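Local coordinates for Lysine/ornithine decarboxylase (Selenomonas ruminantium, PDB 5GJO), which decarboxylates L-lysine and L-ornithine with similar efficiency, giving cadaverine and putrescine, and works as a homodimer with pyridoxal 5'-phosphate as cofactor, at residues G46-M51 against Q90-N95. The protein carries 2 engineered substitutions. Residues are numbered along the deposited sequence; the frame is centred on the assembly and turned at random.
Sequences GVFYAM and QMIYAN. With PLP (pyridoxal-5'-phosphate), chain H.
Phe48 and Ile92 meet because of their first torsions: CG of Phe48 lies anti to its carbonyl carbon (chi1 -76°), carrying the ring toward Ile92, while in Ile92 CG1 lies anti to the backbone N (chi1 -173°), placing CG2 between the N and the carbonyl carbon, turned to the ring. Both residues project into the interior of the TIM-type barrel that binds the cofactor in class-II (fold type III) decarboxylases. Their strands, 45-50 and 91-93, are not neighbours; strand 69-72 runs between them, so the contact is made over the intervening strand by the Phe48 ring, against the Ile92 side chain and the main chain just before it. The two side chains cross at about a right angle, and CG2 of Ile92 approaches CD2 of Phe48 obliquely at 3.4 Å, a close apolar touch. CB of Ile92 lies 3.9 Å from CD2 of Phe48. The carbonyl carbon of Met91 lies at the edge of the Phe48 ring, near its plane, 4.0 Å from CE2 of Phe48. The rings of His69 and Trp254 also meet Phe48, and Arg113 touches both Phe48 and Ile92, continuing this buried layer around the barrel. Trimming Phe48 to an alanine is likely to open a gap beside Ile92 CG2 and take an aromatic neighbour from the His69 and Trp254 rings. Farther along the two segments the cofactor comes into reach. Ala94 O lies 3.7 Å from the C2A methyl of pyridoxal phosphate, and CB of Ala50 presses against the pyridine ring, 3.2 Å from its C6 and 3.5 Å from its C5.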
loop_
_atom_site.group_PDB
_atom_site.type_symbol
_atom_site.label_atom_id
_atom_site.label_comp_id
_atom_site.label_asym_id
_atom_site.label_seq_id
_atom_site.Cartn_x
_atom_site.Cartn_y
_atom_site.Cartn_z
ATOM N N GLY A 46 24.287 -10.725 18.096
ATOM C CA GLY A 46 23.011 -11.080 18.654
ATOM C C GLY A 46 21.861 -10.484 17.841
ATOM O O GLY A 46 21.982 -9.416 17.316
ATOM N N VAL A 47 20.785 -11.247 17.682
ATOM C CA VAL A 47 19.692 -10.859 16.767
ATOM C C VAL A 47 18.570 -10.043 17.419
ATOM O O VAL A 47 17.919 -10.460 18.408
ATOM C CB VAL A 47 19.096 -12.117 16.143
ATOM C CG1 VAL A 47 17.958 -11.769 15.198
ATOM C CG2 VAL A 47 20.145 -12.886 15.402
ATOM N N PHE A 48 18.300 -8.866 16.882
ATOM C CA PHE A 48 17.085 -8.097 17.084
ATOM C C PHE A 48 16.273 -8.177 15.775
ATOM O O PHE A 48 16.551 -7.459 14.802
ATOM C CB PHE A 48 17.346 -6.592 17.334
ATOM C CG PHE A 48 17.862 -6.268 18.714
ATOM C CD1 PHE A 48 19.166 -6.471 19.040
ATOM C CD2 PHE A 48 17.022 -5.812 19.683
ATOM C CE1 PHE A 48 19.650 -6.167 20.330
ATOM C CE2 PHE A 48 17.453 -5.502 20.987
ATOM C CZ PHE A 48 18.791 -5.681 21.315
ATOM N N TYR A 49 15.299 -9.050 15.723
ATOM C CA TYR A 49 14.532 -9.264 14.483
ATOM C C TYR A 49 13.739 -8.047 14.138
ATOM O O TYR A 49 12.952 -7.530 14.947
ATOM C CB TYR A 49 13.591 -10.470 14.613
ATOM C CG TYR A 49 12.602 -10.612 13.443
ATOM C CD1 TYR A 49 13.074 -10.684 12.132
ATOM C CD2 TYR A 49 11.267 -10.571 13.636
ATOM C CE1 TYR A 49 12.195 -10.710 11.054
ATOM C CE2 TYR A 49 10.354 -10.695 12.574
ATOM C CZ TYR A 49 10.826 -10.786 11.281
ATOM O OH TYR A 49 10.020 -10.778 10.152
ATOM N N ALA A 50 13.948 -7.567 12.925
ATOM C CA ALA A 50 13.255 -6.395 12.377
ATOM C C ALA A 50 11.886 -6.799 11.849
ATOM O O ALA A 50 11.669 -7.148 10.731
ATOM C CB ALA A 50 14.119 -5.580 11.347
ATOM N N MET A 51 10.934 -6.830 12.780
ATOM C CA MET A 51 9.600 -7.319 12.522
ATOM C C MET A 51 8.815 -6.554 11.512
ATOM O O MET A 51 7.862 -7.108 10.982
ATOM C CB MET A 51 8.791 -7.461 13.864
ATOM C CG MET A 51 8.639 -6.145 14.565
ATOM S SD MET A 51 7.670 -6.381 16.101
ATOM C CE MET A 51 6.069 -6.638 15.446
ATOM N N GLN A 90 13.523 -6.741 25.739
ATOM C CA GLN A 90 13.962 -7.503 24.557
ATOM C C GLN A 90 13.787 -6.624 23.294
ATOM O O GLN A 90 14.028 -7.147 22.197
ATOM C CB GLN A 90 13.123 -8.730 24.351
ATOM C CG GLN A 90 13.156 -9.698 25.518
ATOM C CD GLN A 90 14.506 -10.164 25.856
ATOM O OE1 GLN A 90 15.072 -10.949 25.132
ATOM N NE2 GLN A 90 15.097 -9.599 26.941
ATOM N N MET A 91 13.440 -5.355 23.430
ATOM C CA MET A 91 13.184 -4.534 22.264
ATOM C C MET A 91 14.181 -3.397 22.093
ATOM O O MET A 91 14.702 -2.885 23.050
ATOM C CB MET A 91 11.779 -3.960 22.317
ATOM C CG MET A 91 10.660 -4.974 22.565
ATOM S SD MET A 91 9.057 -4.176 22.689
ATOM C CE MET A 91 8.067 -5.402 23.521
ATOM N N ILE A 92 14.441 -3.044 20.848
ATOM C CA ILE A 92 15.076 -1.771 20.500
ATOM C C ILE A 92 14.118 -0.972 19.665
ATOM O O ILE A 92 13.553 -1.465 18.696
ATOM C CB ILE A 92 16.440 -1.932 19.819
ATOM C CG1 ILE A 92 17.086 -0.537 19.657
ATOM C CG2 ILE A 92 16.394 -2.678 18.545
ATOM C CD1 ILE A 92 18.510 -0.564 19.154
ATOM N N TYR A 93 13.847 0.253 20.077
ATOM C CA TYR A 93 13.006 1.133 19.279
ATOM C C TYR A 93 13.968 1.868 18.344
ATOM O O TYR A 93 14.499 2.912 18.674
ATOM C CB TYR A 93 12.204 2.066 20.192
ATOM C CG TYR A 93 11.176 2.984 19.563
ATOM C CD1 TYR A 93 10.778 2.850 18.250
ATOM C CD2 TYR A 93 10.597 3.984 20.301
ATOM C CE1 TYR A 93 9.841 3.696 17.698
ATOM C CE2 TYR A 93 9.676 4.844 19.762
ATOM C CZ TYR A 93 9.292 4.694 18.459
ATOM O OH TYR A 93 8.368 5.541 17.955
ATOM N N ALA A 94 14.203 1.260 17.189
ATOM C CA ALA A 94 15.210 1.734 16.237
ATOM C C ALA A 94 14.670 2.583 15.086
ATOM O O ALA A 94 15.334 2.693 14.026
ATOM C CB ALA A 94 15.942 0.562 15.669
ATOM N N ASN A 95 13.545 3.180 15.271
ATOM C CA ASN A 95 13.131 4.264 14.381
ATOM C C ASN A 95 13.843 5.509 14.891
ATOM O O ASN A 95 13.582 5.934 16.050
ATOM C CB ASN A 95 11.688 4.413 14.431
ATOM C CG ASN A 95 11.139 5.292 13.321
ATOM O OD1 ASN A 95 11.787 6.262 12.891
ATOM N ND2 ASN A 95 9.954 4.898 12.786
HETATM N N1 PLP H . 16.563 -2.455 11.214
HETATM C C2 PLP H . 16.284 -1.191 10.813
HETATM C C2A PLP H . 16.516 -0.038 11.753
HETATM C C3 PLP H . 15.749 -0.942 9.451
HETATM O O3 PLP H . 15.461 0.319 9.026
HETATM C C4 PLP H . 15.541 -2.115 8.573
HETATM C C4A PLP H . 15.012 -1.967 7.199
HETATM O O4A PLP H . 14.347 -0.988 6.903
HETATM C C5 PLP H . 15.886 -3.445 9.131
HETATM C C6 PLP H . 16.381 -3.533 10.430
HETATM C C5A PLP H . 15.703 -4.691 8.297
HETATM O O4P PLP H . 16.359 -4.525 7.043
HETATM P P PLP H . 16.531 -5.771 6.039
HETATM O O1P PLP H . 17.390 -6.744 6.811
HETATM O O2P PLP H . 17.203 -5.173 4.826
HETATM O O3P PLP H . 15.116 -6.244 5.799
#